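Long-range contacts in putative N-acetylmuramoyl-L-alanine amidase,autolysin cwp6 (Peptoclostridium difficile, PDB 5J72), which probably hydrolyses the amide bond between N-acetylmuramic acid and L-alanine in peptidoglycan as a zinc-dependent autolysin, attached to the cell wall through CWB2 modules: residues Leu28-Ile33 with Ile78-Lys83; Ala290-Val295 with Ser319-Ile324; Leu185-Asp190 with Gly215-Lys220; Gly552-Thr557 with Asn596-Leu601. One frame throughout, in Å; residues are numbered along the deposited sequence.

Overall arrangement
Contact 1 joins two antiparallel strands of the N-terminal domain, contacts 2 and 3 lie in two different CWB2 regions, and contact 4 belongs to the catalytic amidase domain. Contacts 1, 2 and 3 are partly buried; contact 4 is the buried one, held by methyl packing. Contacts 2 and 3, with centres about 31 Å apart, join the loop after a parallel strand to the start of a later helix and share a bond from the N-cap serine hydroxyl to an aspartate of the loop. Both lay an extended lysine along the outside, but contact 2 adds the I324 plug, where contact 3 has a distant A187-V217 approach. Contact 1 mixes buried isoleucines with a watered edge.

Contact 1 of 4, residues Leu28-Ile33 with Ile78-Lys83; sequences LNADSI and IKINGK
The packed half of this antiparallel pairing centres on I33 and I80, a non-hydrogen-bonded pair whose side chains share one face of the sheet. I33 CA comes 3.2 Å from K79 O in a CA-H...O contact. I33 has CG1 in the crowded position between its backbone N and carbonyl carbon (chi1 62°), and its CB and CD1 rest beside I78, with CB 4.0 Å from I78 CG2. The CG2 branch of I80 meets the methyl of A30, I80 CG2 to A30 CB being 3.6 Å, while L28 crosses I80 at about a right angle and brings CD1 against both of its methyl ends. N81 grips S32 twice. Its backbone N donates to S32 O in the carbonyl plane (3.0 Å), and its side-chain ND2 donates to S32 OG, near the amide plane. A second bond from ND2 to T34 OG1 fixes the turn of that amide.

Beyond this point the strands part and water takes over. N81 is the centre of an inverse gamma turn, and one water joins its O to D31 N; another links N29 O to K83 N, 2.8 Å from each. The exposed K83 is poorly ordered. Strand 30-39 lies between strands 72-82 and 42-51, I33 touching L48, Y57, V22 and F24, while on its far side strand 72-82 pairs with strand 86-89.

Contact 2 of 4, residues Ala290-Val295 with Ser319-Ile324; sequences ANKDSV and SLSSKI
The side chain of I324 is the bump of this contact, and the curl of residues 290-295 is the hollow that receives it. With CG1 anti to the backbone N (chi1 -165°) and the chain extended beyond, its tip reaches the methyl of A290. I324 CD1 stands 3.3 Å from A290 CB, tighter than usual van der Waals contact, and V295 CG1 meets the same methyl from a side chain that crosses I324 at about a right angle. I324 CG1 rides over the backbone at S294 CA, 3.7 Å away, while the CG2 branch turns to K292 O. L320 adds a smaller knob, CD2 resting near N291 O.

Within a CWB2 family region, the loop after parallel strand 287-290 here meets the start of helix 322-329, with S321 as N-cap. S321 OG accepts from K323 N and donates to D293 OD1 (2.6 Å), which receives it on its anti lone pair, so the aspartate holds the capping hydroxyl. The backbone N of S321 also donates to K292 O at 2.9 Å, nearly straight at 172° but from above the carbonyl plane. D293 and K323 lie side by side, D293 CB 3.8 Å from K323 CB; their charged atoms stay beyond salt-bridge range. K292 CA makes a CA-H...O contact with S319 O at 3.3 Å, and that oxygen also accepts from N265 ND2.

Contact 3 of 4, residues Leu185-Asp190 with Gly215-Lys220; sequences LLANKD and GSVSQK
S218 holds OG in the crowded position between its backbone N and carbonyl carbon (chi1 80°), and D190 sets CG anti to its own carbonyl carbon (chi1 -62°); together these rotations bring hydroxyl and carboxylate tip to tip. S218 OG donates to D190 OD1 over a short 2.5 Å, meeting the anti lone pair, the one turned away from the other carboxylate oxygen. The same hydroxyl accepts from K220 N, which makes S218 the N-cap of helix 219-228. The carboxylate, lying close to the beginning of the helix, would probably be stabilised as the anion by the helix dipole.

Beside this bridge, S218 N donates to K189 O (2.9 Å) in the carbonyl plane, so the residue is held through both backbone and side chain. K189 places CG anti to its backbone N (chi1 -177°) and runs out fully extended alongside the G215-S216 turn. Its methylene CE passes 3.1 Å from G215 O, and its CG lies 3.6 Å from S216 O. K220 turns its CB toward the loop, reaching D190 O at 3.4 Å, before its chain leads away.

The contact sits at the edge of a four-stranded parallel sheet in the CWB2 region. Strand 184-187, outermost in that sheet, pairs with strand 158-163, whose N163 bonds S216 O through ND2 and touches V217; R235 NH1 holds V217 O.

Contact 4 of 4, residues Gly552-Thr557 with Asn596-Leu601; sequences GGTTKT and NYPAIL
Two threonines in the first turn of helix 554-569 pack their methyls against the entry to strand 599-606, a helix-on-sheet contact within the zinc amidase domain. T554 CG2, anti to its backbone N, meets P598 at CB (3.6 Å), with CG slightly farther; the two side chains cross obliquely. T555 reaches deeper. Its CG2, anti to the carbonyl carbon, fits against the backbone where P598 passes into A599, 3.4 Å from A599 N. T555 CB meets I600 CG2 at 3.8 Å, and that methyl also lies near T555 O.

The rotation of T555 is consistent with its hydroxyl bonds: OG1 sits in the crowded position (chi1 73°), is hydrogen-bonded to D549 OD2, most simply as the donor, and accepts from K546 N, while CG2 faces the strand. The helix itself starts after the N-cap G553, whose O receives T557 N. On the strand side, backbone bonds to F526 and S528 tie I600 to strand 525-532, which carries the zinc ligand H530; the I600 side chain is about 13 Å from the zinc. A599 O is buried here without a hydrogen-bonding partner, and its neighbours include T555 CG2 at 3.5 Å.

Contact 1 of 4, residues Leu28-Ile33 with Ile78-Lys83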
loop_
_atom_site.group_PDB
_atom_site.type_symbol
_atom_site.label_atom_id
_atom_site.label_comp_id
_atom_site.label_asym_id
_atom_site.label_seq_id
_atom_site.Cartn_x
_atom_site.Cartn_y
_atom_site.Cartn_z
ATOM N N LEU A 28 19.256 -9.510 36.636
ATOM C CA LEU A 28 20.343 -8.562 36.927
ATOM C C LEU A 28 20.155 -7.689 38.131
ATOM O O LEU A 28 21.132 -7.042 38.538
ATOM C CB LEU A 28 20.535 -7.644 35.695
ATOM C CG LEU A 28 20.781 -8.399 34.358
ATOM C CD1 LEU A 28 20.977 -7.370 33.201
ATOM C CD2 LEU A 28 22.028 -9.313 34.441
ATOM N N ASN A 29 18.970 -7.618 38.686
ATOM C CA ASN A 29 18.762 -6.728 39.831
ATOM C C ASN A 29 19.052 -5.279 39.407
ATOM O O ASN A 29 19.797 -4.555 40.054
ATOM C CB ASN A 29 19.657 -7.131 41.017
ATOM C CG ASN A 29 19.301 -6.356 42.285
ATOM O OD1 ASN A 29 18.152 -5.927 42.470
ATOM N ND2 ASN A 29 20.245 -6.120 43.203
ATOM N N ALA A 30 18.447 -4.853 38.319
ATOM C CA ALA A 30 18.694 -3.493 37.831
ATOM C C ALA A 30 17.467 -3.032 37.097
ATOM O O ALA A 30 16.918 -3.767 36.271
ATOM C CB ALA A 30 19.907 -3.507 36.892
ATOM N N ASP A 31 17.041 -1.806 37.370
ATOM C CA ASP A 31 15.868 -1.261 36.735
ATOM C C ASP A 31 16.066 -0.822 35.278
ATOM O O ASP A 31 15.086 -0.616 34.569
ATOM C CB ASP A 31 15.388 -0.027 37.494
ATOM C CG ASP A 31 14.871 -0.354 38.883
ATOM O OD1 ASP A 31 14.432 -1.514 39.099
ATOM O OD2 ASP A 31 14.910 0.541 39.741
ATOM N N SER A 32 17.324 -0.662 34.824
ATOM C CA SER A 32 17.532 -0.225 33.436
ATOM C C SER A 32 18.918 -0.593 32.992
ATOM O O SER A 32 19.765 -0.934 33.839
ATOM C CB SER A 32 17.385 1.295 33.315
ATOM O OG SER A 32 18.474 1.941 33.967
ATOM N N ILE A 33 19.145 -0.546 31.681
ATOM C CA ILE A 33 20.473 -0.741 31.065
ATOM C C ILE A 33 20.635 0.367 30.046
ATOM O O ILE A 33 19.648 0.932 29.588
ATOM C CB ILE A 33 20.652 -2.085 30.358
ATOM C CG1 ILE A 33 19.628 -2.193 29.188
ATOM C CG2 ILE A 33 20.457 -3.248 31.408
ATOM C CD1 ILE A 33 19.821 -3.550 28.469
ATOM N N ILE A 78 27.094 -2.405 26.822
ATOM C CA ILE A 78 25.856 -2.282 27.580
ATOM C C ILE A 78 26.233 -2.051 29.012
ATOM O O ILE A 78 27.043 -2.819 29.557
ATOM C CB ILE A 78 25.020 -3.602 27.479
ATOM C CG1 ILE A 78 24.556 -3.802 26.045
ATOM C CG2 ILE A 78 23.821 -3.493 28.448
ATOM C CD1 ILE A 78 23.786 -5.164 25.809
ATOM N N LYS A 79 25.667 -1.015 29.638
ATOM C CA LYS A 79 25.967 -0.774 31.023
ATOM C C LYS A 79 24.717 -1.173 31.829
ATOM O O LYS A 79 23.621 -0.720 31.481
ATOM C CB LYS A 79 26.243 0.745 31.288
ATOM C CG LYS A 79 26.501 1.016 32.797
ATOM C CD LYS A 79 27.079 2.450 33.046
ATOM C CE LYS A 79 27.004 2.837 34.492
ATOM N NZ LYS A 79 27.768 4.100 34.739
ATOM N N ILE A 80 24.889 -1.992 32.854
ATOM C CA ILE A 80 23.767 -2.412 33.701
ATOM C C ILE A 80 23.674 -1.468 34.874
ATOM O O ILE A 80 24.605 -1.391 35.677
ATOM C CB ILE A 80 24.032 -3.857 34.112
ATOM C CG1 ILE A 80 24.144 -4.726 32.818
ATOM C CG2 ILE A 80 22.917 -4.352 35.063
ATOM C CD1 ILE A 80 24.777 -6.130 33.063
ATOM N N ASN A 81 22.579 -0.742 34.957
ATOM C CA ASN A 81 22.463 0.287 35.996
ATOM C C ASN A 81 21.904 -0.270 37.354
ATOM O O ASN A 81 20.822 0.166 37.749
ATOM C CB ASN A 81 21.568 1.418 35.458
ATOM C CG ASN A 81 22.110 2.030 34.161
ATOM O OD1 ASN A 81 23.335 2.309 34.078
ATOM N ND2 ASN A 81 21.292 2.245 33.105
ATOM N N GLY A 82 22.581 -1.186 38.037
ATOM C CA GLY A 82 22.090 -1.632 39.349
ATOM C C GLY A 82 22.145 -0.509 40.378
ATOM O O GLY A 82 22.883 0.461 40.211
ATOM N N LYS A 83 21.374 -0.627 41.457
ATOM C CA LYS A 83 21.352 0.390 42.529
ATOM C C LYS A 83 22.702 0.463 43.245
ATOM O O LYS A 83 23.252 1.557 43.426
ATOM C CB LYS A 83 20.269 0.059 43.575
ATOM C CG LYS A 83 20.080 1.179 44.600
ATOM C CD LYS A 83 18.968 0.835 45.615
ATOM C CE LYS A 83 19.560 0.221 46.874
ATOM N NZ LYS A 83 18.520 -0.048 47.901
HETATM O O HOH W 1 19.553 -2.635 42.037
HETATM O O HOH W 2 18.407 -0.295 39.338
HETATM O O HOH W 3 18.179 2.016 36.787
#

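Contact 2 of 4, residues Ala290-Val295 with Ser319-Ile324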
loop_
_atom_site.group_PDB
_atom_site.type_symbol
_atom_site.label_atom_id
_atom_site.label_comp_id
_atom_site.label_asym_id
_atom_site.label_seq_id
_atom_site.Cartn_x
_atom_site.Cartn_y
_atom_site.Cartn_z
ATOM N N ALA A 290 -13.827 -14.874 4.433
ATOM C CA ALA A 290 -15.262 -15.169 4.410
ATOM C C ALA A 290 -15.808 -15.371 3.007
ATOM O O ALA A 290 -15.118 -15.245 1.985
ATOM C CB ALA A 290 -15.994 -13.985 5.035
ATOM N N ASN A 291 -17.126 -15.747 2.981
ATOM C CA ASN A 291 -17.880 -15.834 1.743
ATOM C C ASN A 291 -18.548 -14.463 1.585
ATOM O O ASN A 291 -18.521 -13.651 2.509
ATOM C CB ASN A 291 -18.972 -16.962 1.847
ATOM C CG ASN A 291 -18.308 -18.304 1.919
ATOM O OD1 ASN A 291 -17.681 -18.693 0.958
ATOM N ND2 ASN A 291 -18.289 -19.004 3.039
ATOM N N LYS A 292 -19.182 -14.205 0.462
ATOM C CA LYS A 292 -19.829 -12.922 0.255
ATOM C C LYS A 292 -20.863 -12.565 1.314
ATOM O O LYS A 292 -20.887 -11.418 1.762
ATOM C CB LYS A 292 -20.495 -12.914 -1.106
ATOM C CG LYS A 292 -21.200 -11.598 -1.377
ATOM C CD LYS A 292 -21.464 -11.447 -2.869
ATOM C CE LYS A 292 -22.643 -10.576 -3.136
ATOM N NZ LYS A 292 -23.229 -10.873 -4.473
ATOM N N ASP A 293 -21.724 -13.512 1.746
ATOM C CA ASP A 293 -22.751 -13.145 2.740
ATOM C C ASP A 293 -22.529 -13.646 4.122
ATOM O O ASP A 293 -23.367 -13.357 4.992
ATOM C CB ASP A 293 -24.145 -13.642 2.303
ATOM C CG ASP A 293 -24.501 -13.196 0.905
ATOM O OD1 ASP A 293 -24.388 -11.996 0.621
ATOM O OD2 ASP A 293 -24.889 -14.057 0.096
ATOM N N SER A 294 -21.465 -14.373 4.406
ATOM C CA SER A 294 -21.319 -14.811 5.793
ATOM C C SER A 294 -19.906 -15.423 5.992
ATOM O O SER A 294 -19.248 -15.801 5.002
ATOM C CB SER A 294 -22.342 -15.913 6.108
ATOM O OG SER A 294 -22.028 -17.034 5.277
ATOM N N VAL A 295 -19.472 -15.515 7.230
ATOM C CA VAL A 295 -18.251 -16.304 7.451
ATOM C C VAL A 295 -18.797 -17.764 7.640
ATOM O O VAL A 295 -19.967 -17.907 8.023
ATOM C CB VAL A 295 -17.494 -15.846 8.715
ATOM C CG1 VAL A 295 -17.118 -14.351 8.576
ATOM C CG2 VAL A 295 -18.345 -16.063 9.988
ATOM N N SER A 319 -18.115 -8.130 -2.858
ATOM C CA SER A 319 -17.250 -9.134 -2.217
ATOM C C SER A 319 -17.725 -9.474 -0.852
ATOM O O SER A 319 -17.589 -10.612 -0.444
ATOM C CB SER A 319 -15.818 -8.612 -2.111
ATOM O OG SER A 319 -15.295 -8.475 -3.416
ATOM N N LEU A 320 -18.241 -8.454 -0.104
ATOM C CA LEU A 320 -18.750 -8.612 1.267
ATOM C C LEU A 320 -20.038 -7.851 1.268
ATOM O O LEU A 320 -20.020 -6.621 1.214
ATOM C CB LEU A 320 -17.745 -7.995 2.279
ATOM C CG LEU A 320 -16.391 -8.758 2.266
ATOM C CD1 LEU A 320 -15.399 -7.983 3.164
ATOM C CD2 LEU A 320 -16.606 -10.236 2.794
ATOM N N SER A 321 -21.188 -8.562 1.334
ATOM C CA SER A 321 -22.464 -7.835 1.216
ATOM C C SER A 321 -22.934 -7.342 2.584
ATOM O O SER A 321 -22.309 -7.630 3.606
ATOM C CB SER A 321 -23.510 -8.808 0.658
ATOM O OG SER A 321 -23.864 -9.711 1.699
ATOM N N SER A 322 -24.091 -6.632 2.616
ATOM C CA SER A 322 -24.640 -6.155 3.877
ATOM C C SER A 322 -25.016 -7.333 4.773
ATOM O O SER A 322 -25.162 -7.157 5.979
ATOM C CB SER A 322 -25.880 -5.289 3.615
ATOM O OG SER A 322 -26.794 -6.059 2.854
ATOM N N LYS A 323 -25.167 -8.534 4.198
ATOM C CA LYS A 323 -25.541 -9.687 5.014
ATOM C C LYS A 323 -24.373 -10.096 5.936
ATOM O O LYS A 323 -24.599 -10.416 7.113
ATOM C CB LYS A 323 -25.930 -10.859 4.097
ATOM C CG LYS A 323 -27.403 -10.769 3.610
ATOM C CD LYS A 323 -27.584 -11.570 2.343
ATOM C CE LYS A 323 -28.953 -11.364 1.721
ATOM N NZ LYS A 323 -28.883 -11.391 0.231
ATOM N N ILE A 324 -23.113 -10.051 5.433
ATOM C CA ILE A 324 -22.027 -10.440 6.376
ATOM C C ILE A 324 -21.834 -9.323 7.385
ATOM O O ILE A 324 -21.515 -9.599 8.535
ATOM C CB ILE A 324 -20.760 -10.813 5.575
ATOM C CG1 ILE A 324 -19.755 -11.581 6.532
ATOM C CG2 ILE A 324 -20.162 -9.558 4.913
ATOM C CD1 ILE A 324 -18.503 -11.989 5.831
#

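Contact 3 of 4, residues Leu185-Asp190 with Gly215-Lys220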
loop_
_atom_site.group_PDB
_atom_site.type_symbol
_atom_site.label_atom_id
_atom_site.label_comp_id
_atom_site.label_asym_id
_atom_site.label_seq_id
_atom_site.Cartn_x
_atom_site.Cartn_y
_atom_site.Cartn_z
ATOM N N LEU A 185 9.569 -17.401 4.694
ATOM C CA LEU A 185 10.427 -17.796 3.571
ATOM C C LEU A 185 9.556 -18.731 2.667
ATOM O O LEU A 185 8.512 -19.202 3.100
ATOM C CB LEU A 185 11.704 -18.604 3.995
ATOM C CG LEU A 185 12.682 -17.753 4.819
ATOM C CD1 LEU A 185 13.882 -18.637 5.272
ATOM C CD2 LEU A 185 13.156 -16.477 4.042
ATOM N N LEU A 186 10.040 -19.022 1.483
ATOM C CA LEU A 186 9.208 -19.771 0.546
ATOM C C LEU A 186 9.724 -21.150 0.152
ATOM O O LEU A 186 10.929 -21.350 -0.019
ATOM C CB LEU A 186 9.114 -18.913 -0.754
ATOM C CG LEU A 186 8.593 -17.489 -0.515
ATOM C CD1 LEU A 186 8.635 -16.703 -1.802
ATOM C CD2 LEU A 186 7.199 -17.527 0.087
ATOM N N ALA A 187 8.768 -22.073 -0.029
ATOM C CA ALA A 187 9.043 -23.452 -0.423
ATOM C C ALA A 187 8.274 -23.788 -1.734
ATOM O O ALA A 187 7.417 -23.012 -2.174
ATOM C CB ALA A 187 8.507 -24.374 0.640
ATOM N N ASN A 188 8.630 -24.938 -2.328
ATOM C CA ASN A 188 7.910 -25.516 -3.448
ATOM C C ASN A 188 7.119 -26.623 -2.788
ATOM O O ASN A 188 7.329 -26.911 -1.598
ATOM C CB ASN A 188 8.861 -26.043 -4.492
ATOM C CG ASN A 188 9.453 -24.899 -5.262
ATOM O OD1 ASN A 188 8.705 -24.020 -5.713
ATOM N ND2 ASN A 188 10.744 -24.810 -5.478
ATOM N N LYS A 189 6.210 -27.274 -3.505
ATOM C CA LYS A 189 5.418 -28.297 -2.832
ATOM C C LYS A 189 6.242 -29.452 -2.302
ATOM O O LYS A 189 5.928 -29.984 -1.220
ATOM C CB LYS A 189 4.362 -28.893 -3.820
ATOM C CG LYS A 189 3.474 -29.914 -3.142
ATOM C CD LYS A 189 2.605 -30.668 -4.149
ATOM C CE LYS A 189 1.737 -31.626 -3.382
ATOM N NZ LYS A 189 0.963 -32.507 -4.300
ATOM N N ASP A 190 7.281 -29.856 -3.043
ATOM C CA ASP A 190 8.048 -31.026 -2.601
ATOM C C ASP A 190 9.538 -30.761 -2.345
ATOM O O ASP A 190 10.285 -31.705 -2.113
ATOM C CB ASP A 190 7.896 -32.153 -3.678
ATOM C CG ASP A 190 6.453 -32.595 -3.835
ATOM O OD1 ASP A 190 5.822 -32.930 -2.814
ATOM O OD2 ASP A 190 5.952 -32.584 -4.978
ATOM N N GLY A 215 -1.058 -30.877 0.779
ATOM C CA GLY A 215 -1.248 -30.677 -0.647
ATOM C C GLY A 215 -0.493 -29.440 -1.100
ATOM O O GLY A 215 -0.073 -29.362 -2.246
ATOM N N SER A 216 -0.304 -28.453 -0.176
ATOM C CA SER A 216 0.417 -27.198 -0.491
ATOM C C SER A 216 1.936 -27.356 -0.287
ATOM O O SER A 216 2.747 -27.044 -1.170
ATOM C CB SER A 216 -0.112 -26.081 0.396
ATOM O OG SER A 216 0.425 -24.866 -0.098
ATOM N N VAL A 217 2.289 -27.867 0.883
ATOM C CA VAL A 217 3.688 -28.138 1.227
ATOM C C VAL A 217 3.704 -29.558 1.801
ATOM O O VAL A 217 3.215 -29.791 2.909
ATOM C CB VAL A 217 4.228 -27.086 2.237
ATOM C CG1 VAL A 217 5.725 -27.369 2.492
ATOM C CG2 VAL A 217 4.026 -25.666 1.662
ATOM N N SER A 218 4.270 -30.472 1.052
ATOM C CA SER A 218 4.247 -31.919 1.392
ATOM C C SER A 218 5.329 -32.367 2.360
ATOM O O SER A 218 6.215 -31.590 2.730
ATOM C CB SER A 218 4.422 -32.729 0.105
ATOM O OG SER A 218 5.782 -32.774 -0.271
ATOM N N GLN A 219 5.262 -33.638 2.759
ATOM C CA GLN A 219 6.264 -34.235 3.626
ATOM C C GLN A 219 7.612 -34.220 2.917
ATOM O O GLN A 219 8.653 -34.261 3.568
ATOM C CB GLN A 219 5.878 -35.700 3.922
ATOM C CG GLN A 219 6.966 -36.417 4.744
ATOM C CD GLN A 219 7.399 -35.665 6.013
ATOM O OE1 GLN A 219 6.582 -35.067 6.747
ATOM N NE2 GLN A 219 8.708 -35.651 6.271
ATOM N N LYS A 220 7.618 -34.204 1.580
ATOM C CA LYS A 220 8.905 -34.201 0.893
ATOM C C LYS A 220 9.580 -32.858 1.151
ATOM O O LYS A 220 10.797 -32.810 1.305
ATOM C CB LYS A 220 8.756 -34.374 -0.619
ATOM C CG LYS A 220 7.978 -35.634 -1.003
ATOM C CD LYS A 220 8.484 -36.182 -2.334
ATOM C CE LYS A 220 7.752 -37.491 -2.677
ATOM N NZ LYS A 220 8.192 -38.019 -3.991
#

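Contact 4 of 4, residues Gly552-Thr557 with Asn596-Leu601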
loop_
_atom_site.group_PDB
_atom_site.type_symbol
_atom_site.label_atom_id
_atom_site.label_comp_id
_atom_site.label_asym_id
_atom_site.label_seq_id
_atom_site.Cartn_x
_atom_site.Cartn_y
_atom_site.Cartn_z
ATOM N N GLY A 552 -13.148 20.010 -39.021
ATOM C CA GLY A 552 -11.981 19.141 -38.948
ATOM C C GLY A 552 -10.822 19.699 -38.124
ATOM O O GLY A 552 -10.456 20.864 -38.271
ATOM N N GLY A 553 -10.211 18.841 -37.229
ATOM C CA GLY A 553 -9.057 19.246 -36.406
ATOM C C GLY A 553 -8.902 18.292 -35.215
ATOM O O GLY A 553 -9.789 17.475 -34.958
ATOM N N THR A 554 -7.775 18.396 -34.503
ATOM C CA THR A 554 -7.472 17.528 -33.364
ATOM C C THR A 554 -8.631 17.422 -32.380
ATOM O O THR A 554 -8.946 16.311 -31.992
ATOM C CB THR A 554 -6.211 18.042 -32.643
ATOM O OG1 THR A 554 -5.146 18.130 -33.603
ATOM C CG2 THR A 554 -5.756 17.103 -31.493
ATOM N N THR A 555 -9.304 18.537 -31.997
ATOM C CA THR A 555 -10.359 18.403 -30.977
ATOM C C THR A 555 -11.584 17.775 -31.508
ATOM O O THR A 555 -12.343 17.149 -30.778
ATOM C CB THR A 555 -10.661 19.773 -30.272
ATOM O OG1 THR A 555 -11.378 20.639 -31.159
ATOM C CG2 THR A 555 -9.392 20.465 -29.863
ATOM N N LYS A 556 -11.839 17.920 -32.802
ATOM C CA LYS A 556 -13.007 17.221 -33.360
ATOM C C LYS A 556 -12.717 15.670 -33.411
ATOM O O LYS A 556 -13.601 14.871 -33.156
ATOM C CB LYS A 556 -13.279 17.736 -34.818
ATOM C CG LYS A 556 -14.606 17.204 -35.316
ATOM C CD LYS A 556 -14.877 17.685 -36.774
ATOM C CE LYS A 556 -16.357 17.467 -37.106
ATOM N NZ LYS A 556 -16.684 18.101 -38.411
ATOM N N THR A 557 -11.492 15.289 -33.791
ATOM C CA THR A 557 -11.135 13.867 -33.842
ATOM C C THR A 557 -11.193 13.299 -32.401
ATOM O O THR A 557 -11.747 12.212 -32.174
ATOM C CB THR A 557 -9.736 13.712 -34.413
ATOM O OG1 THR A 557 -9.744 14.229 -35.768
ATOM C CG2 THR A 557 -9.280 12.260 -34.426
ATOM N N ASN A 596 -4.170 27.012 -25.194
ATOM C CA ASN A 596 -3.363 27.100 -26.423
ATOM C C ASN A 596 -3.151 25.699 -26.999
ATOM O O ASN A 596 -2.475 25.567 -28.011
ATOM C CB ASN A 596 -2.015 27.693 -26.123
ATOM C CG ASN A 596 -2.130 29.108 -25.652
ATOM O OD1 ASN A 596 -1.312 29.542 -24.837
ATOM N ND2 ASN A 596 -3.093 29.880 -26.114
ATOM N N TYR A 597 -3.712 24.644 -26.346
ATOM C CA TYR A 597 -3.529 23.274 -26.806
ATOM C C TYR A 597 -4.849 22.641 -27.079
ATOM O O TYR A 597 -5.888 23.160 -26.647
ATOM C CB TYR A 597 -2.681 22.489 -25.769
ATOM C CG TYR A 597 -1.339 23.165 -25.703
ATOM C CD1 TYR A 597 -0.343 22.858 -26.624
ATOM C CD2 TYR A 597 -1.115 24.211 -24.833
ATOM C CE1 TYR A 597 0.831 23.594 -26.688
ATOM C CE2 TYR A 597 0.060 24.960 -24.889
ATOM C CZ TYR A 597 1.030 24.644 -25.821
ATOM O OH TYR A 597 2.194 25.374 -25.881
ATOM N N PRO A 598 -4.879 21.534 -27.822
ATOM C CA PRO A 598 -6.157 20.876 -28.127
ATOM C C PRO A 598 -6.914 20.520 -26.802
ATOM O O PRO A 598 -6.328 19.935 -25.904
ATOM C CB PRO A 598 -5.733 19.629 -28.920
ATOM C CG PRO A 598 -4.378 19.866 -29.327
ATOM C CD PRO A 598 -3.748 20.695 -28.231
ATOM N N ALA A 599 -8.209 20.840 -26.743
ATOM C CA ALA A 599 -9.012 20.680 -25.539
ATOM C C ALA A 599 -10.412 20.342 -25.841
ATOM O O ALA A 599 -10.957 20.854 -26.812
ATOM C CB ALA A 599 -8.992 22.001 -24.745
ATOM N N ILE A 600 -11.030 19.472 -25.048
ATOM C CA ILE A 600 -12.419 19.097 -25.209
ATOM C C ILE A 600 -13.015 18.993 -23.838
ATOM O O ILE A 600 -12.278 18.919 -22.829
ATOM C CB ILE A 600 -12.637 17.735 -25.887
ATOM C CG1 ILE A 600 -11.833 16.641 -25.085
ATOM C CG2 ILE A 600 -12.122 17.789 -27.384
ATOM C CD1 ILE A 600 -12.182 15.261 -25.526
ATOM N N LEU A 601 -14.332 18.944 -23.781
ATOM C CA LEU A 601 -15.025 18.787 -22.533
ATOM C C LEU A 601 -16.060 17.726 -22.704
ATOM O O LEU A 601 -16.995 17.844 -23.493
ATOM C CB LEU A 601 -15.653 20.088 -22.019
ATOM C CG LEU A 601 -16.342 20.035 -20.644
ATOM C CD1 LEU A 601 -16.237 21.400 -19.994
ATOM C CD2 LEU A 601 -17.795 19.630 -20.693
#